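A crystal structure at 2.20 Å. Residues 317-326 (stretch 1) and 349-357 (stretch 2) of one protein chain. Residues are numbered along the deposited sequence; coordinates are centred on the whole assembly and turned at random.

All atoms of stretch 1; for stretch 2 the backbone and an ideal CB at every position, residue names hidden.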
# COMPACT_ATOMS: atom_id res chain seq x y z
N HIS A 317 -29.59 -9.24 -35.13
CA HIS A 317 -29.86 -7.91 -34.59
C HIS A 317 -30.93 -7.19 -35.41
O HIS A 317 -31.82 -6.56 -34.84
CB HIS A 317 -28.57 -7.08 -34.56
CG HIS A 317 -28.75 -5.70 -34.01
ND1 HIS A 317 -29.16 -4.64 -34.79
CD2 HIS A 317 -28.59 -5.21 -32.76
CE1 HIS A 317 -29.25 -3.56 -34.04
NE2 HIS A 317 -28.92 -3.88 -32.81
N LEU A 318 -30.87 -7.31 -36.73
CA LEU A 318 -31.85 -6.70 -37.62
C LEU A 318 -33.23 -7.30 -37.37
O LEU A 318 -34.20 -6.55 -37.21
CB LEU A 318 -31.45 -6.86 -39.09
CG LEU A 318 -32.37 -6.17 -40.11
CD1 LEU A 318 -32.36 -4.66 -39.91
CD2 LEU A 318 -32.00 -6.54 -41.55
N LYS A 319 -33.33 -8.64 -37.35
CA LYS A 319 -34.61 -9.33 -37.11
C LYS A 319 -35.18 -8.97 -35.76
O LYS A 319 -36.37 -8.73 -35.64
CB LYS A 319 -34.48 -10.85 -37.12
CG LYS A 319 -34.15 -11.50 -38.45
CD LYS A 319 -34.28 -13.04 -38.35
CE LYS A 319 -33.76 -13.72 -39.60
NZ LYS A 319 -34.56 -14.89 -40.09
N ALA A 320 -34.31 -8.92 -34.75
CA ALA A 320 -34.72 -8.58 -33.40
C ALA A 320 -35.35 -7.19 -33.37
O ALA A 320 -36.40 -6.99 -32.73
CB ALA A 320 -33.54 -8.67 -32.44
N TYR A 321 -34.69 -6.24 -34.02
CA TYR A 321 -35.16 -4.85 -34.07
C TYR A 321 -36.49 -4.74 -34.79
O TYR A 321 -37.44 -4.16 -34.28
CB TYR A 321 -34.11 -3.97 -34.78
CG TYR A 321 -34.25 -2.46 -34.61
CD1 TYR A 321 -35.06 -1.89 -33.61
CD2 TYR A 321 -33.53 -1.59 -35.43
CE1 TYR A 321 -35.16 -0.51 -33.46
CE2 TYR A 321 -33.61 -0.21 -35.28
CZ TYR A 321 -34.41 0.33 -34.30
OH TYR A 321 -34.48 1.68 -34.16
N GLN A 322 -36.54 -5.32 -35.98
CA GLN A 322 -37.76 -5.29 -36.79
C GLN A 322 -38.89 -5.95 -36.02
O GLN A 322 -40.02 -5.45 -36.03
CB GLN A 322 -37.55 -6.01 -38.12
CG GLN A 322 -36.64 -5.26 -39.08
CD GLN A 322 -36.23 -6.07 -40.28
OE1 GLN A 322 -36.46 -7.28 -40.35
NE2 GLN A 322 -35.61 -5.42 -41.23
N GLY A 323 -38.59 -7.07 -35.38
CA GLY A 323 -39.60 -7.82 -34.65
C GLY A 323 -40.16 -7.02 -33.48
O GLY A 323 -41.36 -7.04 -33.22
N ALA A 324 -39.28 -6.31 -32.80
CA ALA A 324 -39.67 -5.51 -31.65
C ALA A 324 -40.53 -4.34 -32.07
O ALA A 324 -41.45 -3.94 -31.36
CB ALA A 324 -38.46 -5.03 -30.89
N ILE A 325 -40.22 -3.76 -33.23
CA ILE A 325 -41.02 -2.66 -33.76
C ILE A 325 -42.41 -3.19 -34.10
O ILE A 325 -43.41 -2.60 -33.71
CB ILE A 325 -40.35 -2.02 -34.99
CG1 ILE A 325 -39.12 -1.23 -34.55
CG2 ILE A 325 -41.32 -1.11 -35.75
CD1 ILE A 325 -38.12 -0.97 -35.66
N LYS A 326 -42.44 -4.32 -34.82
CA LYS A 326 -43.66 -4.96 -35.27
C LYS A 326 -44.51 -5.39 -34.06
O LYS A 326 -45.73 -5.24 -34.07
CB LYS A 326 -43.32 -6.14 -36.24
CG LYS A 326 -43.48 -5.78 -37.70
CD LYS A 326 -43.65 -7.06 -38.54
CE LYS A 326 -43.41 -6.87 -40.08
NZ LYS A 326 -41.96 -6.72 -40.40
N UNK A 349 -31.76 4.69 -39.86
CA UNK A 349 -31.81 3.26 -39.71
C UNK A 349 -33.09 2.79 -39.07
O UNK A 349 -33.57 1.72 -39.40
CB UNK A 349 -30.61 2.78 -38.89
N UNK A 350 -33.66 3.59 -38.17
CA UNK A 350 -34.97 3.28 -37.61
C UNK A 350 -36.03 3.10 -38.71
O UNK A 350 -36.86 2.18 -38.66
CB UNK A 350 -35.40 4.39 -36.64
N UNK A 351 -35.96 3.96 -39.73
CA UNK A 351 -36.87 3.88 -40.86
C UNK A 351 -36.45 2.78 -41.83
O UNK A 351 -37.22 1.86 -42.09
CB UNK A 351 -36.94 5.23 -41.58
N UNK A 352 -35.23 2.87 -42.33
CA UNK A 352 -34.79 2.03 -43.45
C UNK A 352 -34.37 0.60 -43.10
O UNK A 352 -34.36 -0.25 -43.96
CB UNK A 352 -33.61 2.72 -44.14
N UNK A 353 -34.02 0.36 -41.84
CA UNK A 353 -33.72 -0.98 -41.37
C UNK A 353 -34.82 -1.52 -40.46
O UNK A 353 -35.23 -2.66 -40.58
CB UNK A 353 -32.38 -0.99 -40.63
N UNK A 354 -35.26 -0.71 -39.51
CA UNK A 354 -36.26 -1.14 -38.55
C UNK A 354 -37.64 -1.26 -39.14
O UNK A 354 -38.41 -2.13 -38.76
CB UNK A 354 -36.30 -0.17 -37.37
N UNK A 355 -37.95 -0.37 -40.08
CA UNK A 355 -39.26 -0.33 -40.70
C UNK A 355 -40.22 0.65 -40.03
O UNK A 355 -41.43 0.58 -40.25
CB UNK A 355 -39.87 -1.73 -40.69
N UNK A 356 -39.68 1.56 -39.21
CA UNK A 356 -40.50 2.64 -38.63
C UNK A 356 -40.94 3.63 -39.69
O UNK A 356 -40.26 3.79 -40.71
CB UNK A 356 -39.73 3.37 -37.53
N UNK A 357 -42.07 4.28 -39.47
CA UNK A 357 -42.42 5.47 -40.24
C UNK A 357 -41.52 6.58 -39.75
O UNK A 357 -41.01 6.52 -38.63
CB UNK A 357 -43.90 5.84 -40.10

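Stretch 1 is a helix that presents Leu318, Tyr321, Gln322 and Ile325 to stretch 2, whose own helix crosses it at 105° with the axes 9.8 Å apart at closest approach. At position 349 the CA-to-CB bond points sideways and the ideal CB has nothing of stretch 1 within 5.5 Å, so almost any helix-compatible side chain would serve. The residue is Phe349, whose ring leads away from the contact.

Position 350 is more restricted. Its CB, also directed sideways, lies 3.8 Å from Tyr321 OH, which leaves room for a small side chain beside the phenol and favours alanine or serine, although a longer chain that turned aside is not excluded. Ala350 is found, its CB packing against that oxygen.

The next two positions give little guidance. CA-to-CB points away at 351 and 352 is out of reach of stretch 1, so polar or apolar residues would do equally well; the deposited residues are Val351 and Glu352.

At 353 the ideal CB sits 3.7 Å from Leu318 CD1. A side chain with an aliphatic first portion would suit, whether leucine, methionine, lysine or arginine, since no charge of stretch 1 lies close enough to select its end. Arg353 meets this with its CB, 3.7 Å from Leu318 CD1. The backbone contributes more specifically: Gln322 NE2 donates a nearly straight hydrogen bond to Arg353 O at 2.9 Å, an interaction independent of the side chain at this position.

Position 354 is the most tightly constrained. The CA of 354 is 4.8 Å from Gln322 CA, and an ideal CB would fall 2.6 Å from Ile325 CD1, a clash, and a tight 3.4 Å from Tyr321 CE2. Glycine is therefore expected, and Gly354 is present. Its CA lies over one face of the Tyr321 ring, 4.2 Å from CD2, while its O approaches Ile325 CD1 to 3.3 Å.

At 355 stretch 1 leaves space, the nearest atom to the ideal CB being Gln322 CG at 5.0 Å. The backbone decides instead: with phi 94° and psi 16°, a CB would be jammed against the preceding carbonyl oxygen. Gly355 is deposited, the first residue after the helix to leave helical phi/psi.

Position 356 points sideways, its ideal CB 5.0 Å from Ile325 CD1, and a flexible apolar chain such as leucine or methionine could reach this patch. Met356 does so, placing CG 3.9 Å from Ile325 CD1 and CE 4.2 Å from Tyr321 OH.

Position 357 is beyond reach of stretch 1, leaving the choice open; Thr357 caps the helix that follows.

Stretch 2 349-357: FAVERGGMT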
# COMPACT_ATOMS: atom_id res chain seq x y z
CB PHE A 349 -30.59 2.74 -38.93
CG PHE A 349 -29.27 3.04 -39.59
CD1 PHE A 349 -29.09 2.84 -40.95
CD2 PHE A 349 -28.18 3.49 -38.84
CE1 PHE A 349 -27.88 3.10 -41.55
CE2 PHE A 349 -26.97 3.77 -39.44
CZ PHE A 349 -26.82 3.57 -40.79
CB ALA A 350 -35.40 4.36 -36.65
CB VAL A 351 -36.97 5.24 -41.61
CG1 VAL A 351 -37.81 5.12 -42.87
CG2 VAL A 351 -37.53 6.31 -40.68
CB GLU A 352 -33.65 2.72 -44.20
CG GLU A 352 -34.08 4.04 -44.83
CD GLU A 352 -32.98 4.76 -45.59
OE1 GLU A 352 -31.89 4.19 -45.76
OE2 GLU A 352 -33.22 5.90 -46.03
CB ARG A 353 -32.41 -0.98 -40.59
CG ARG A 353 -31.17 -0.71 -41.39
CD ARG A 353 -30.75 -1.93 -42.19
NE ARG A 353 -30.09 -1.54 -43.44
CZ ARG A 353 -29.08 -2.15 -44.07
NH1 ARG A 353 -28.51 -3.29 -43.61
NH2 ARG A 353 -28.61 -1.63 -45.22
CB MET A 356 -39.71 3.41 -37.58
CG MET A 356 -39.44 2.63 -36.31
SD MET A 356 -38.94 3.73 -34.98
CE MET A 356 -38.52 2.56 -33.71
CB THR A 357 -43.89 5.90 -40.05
OG1 THR A 357 -44.13 6.14 -38.66
CG2 THR A 357 -44.86 4.83 -40.55
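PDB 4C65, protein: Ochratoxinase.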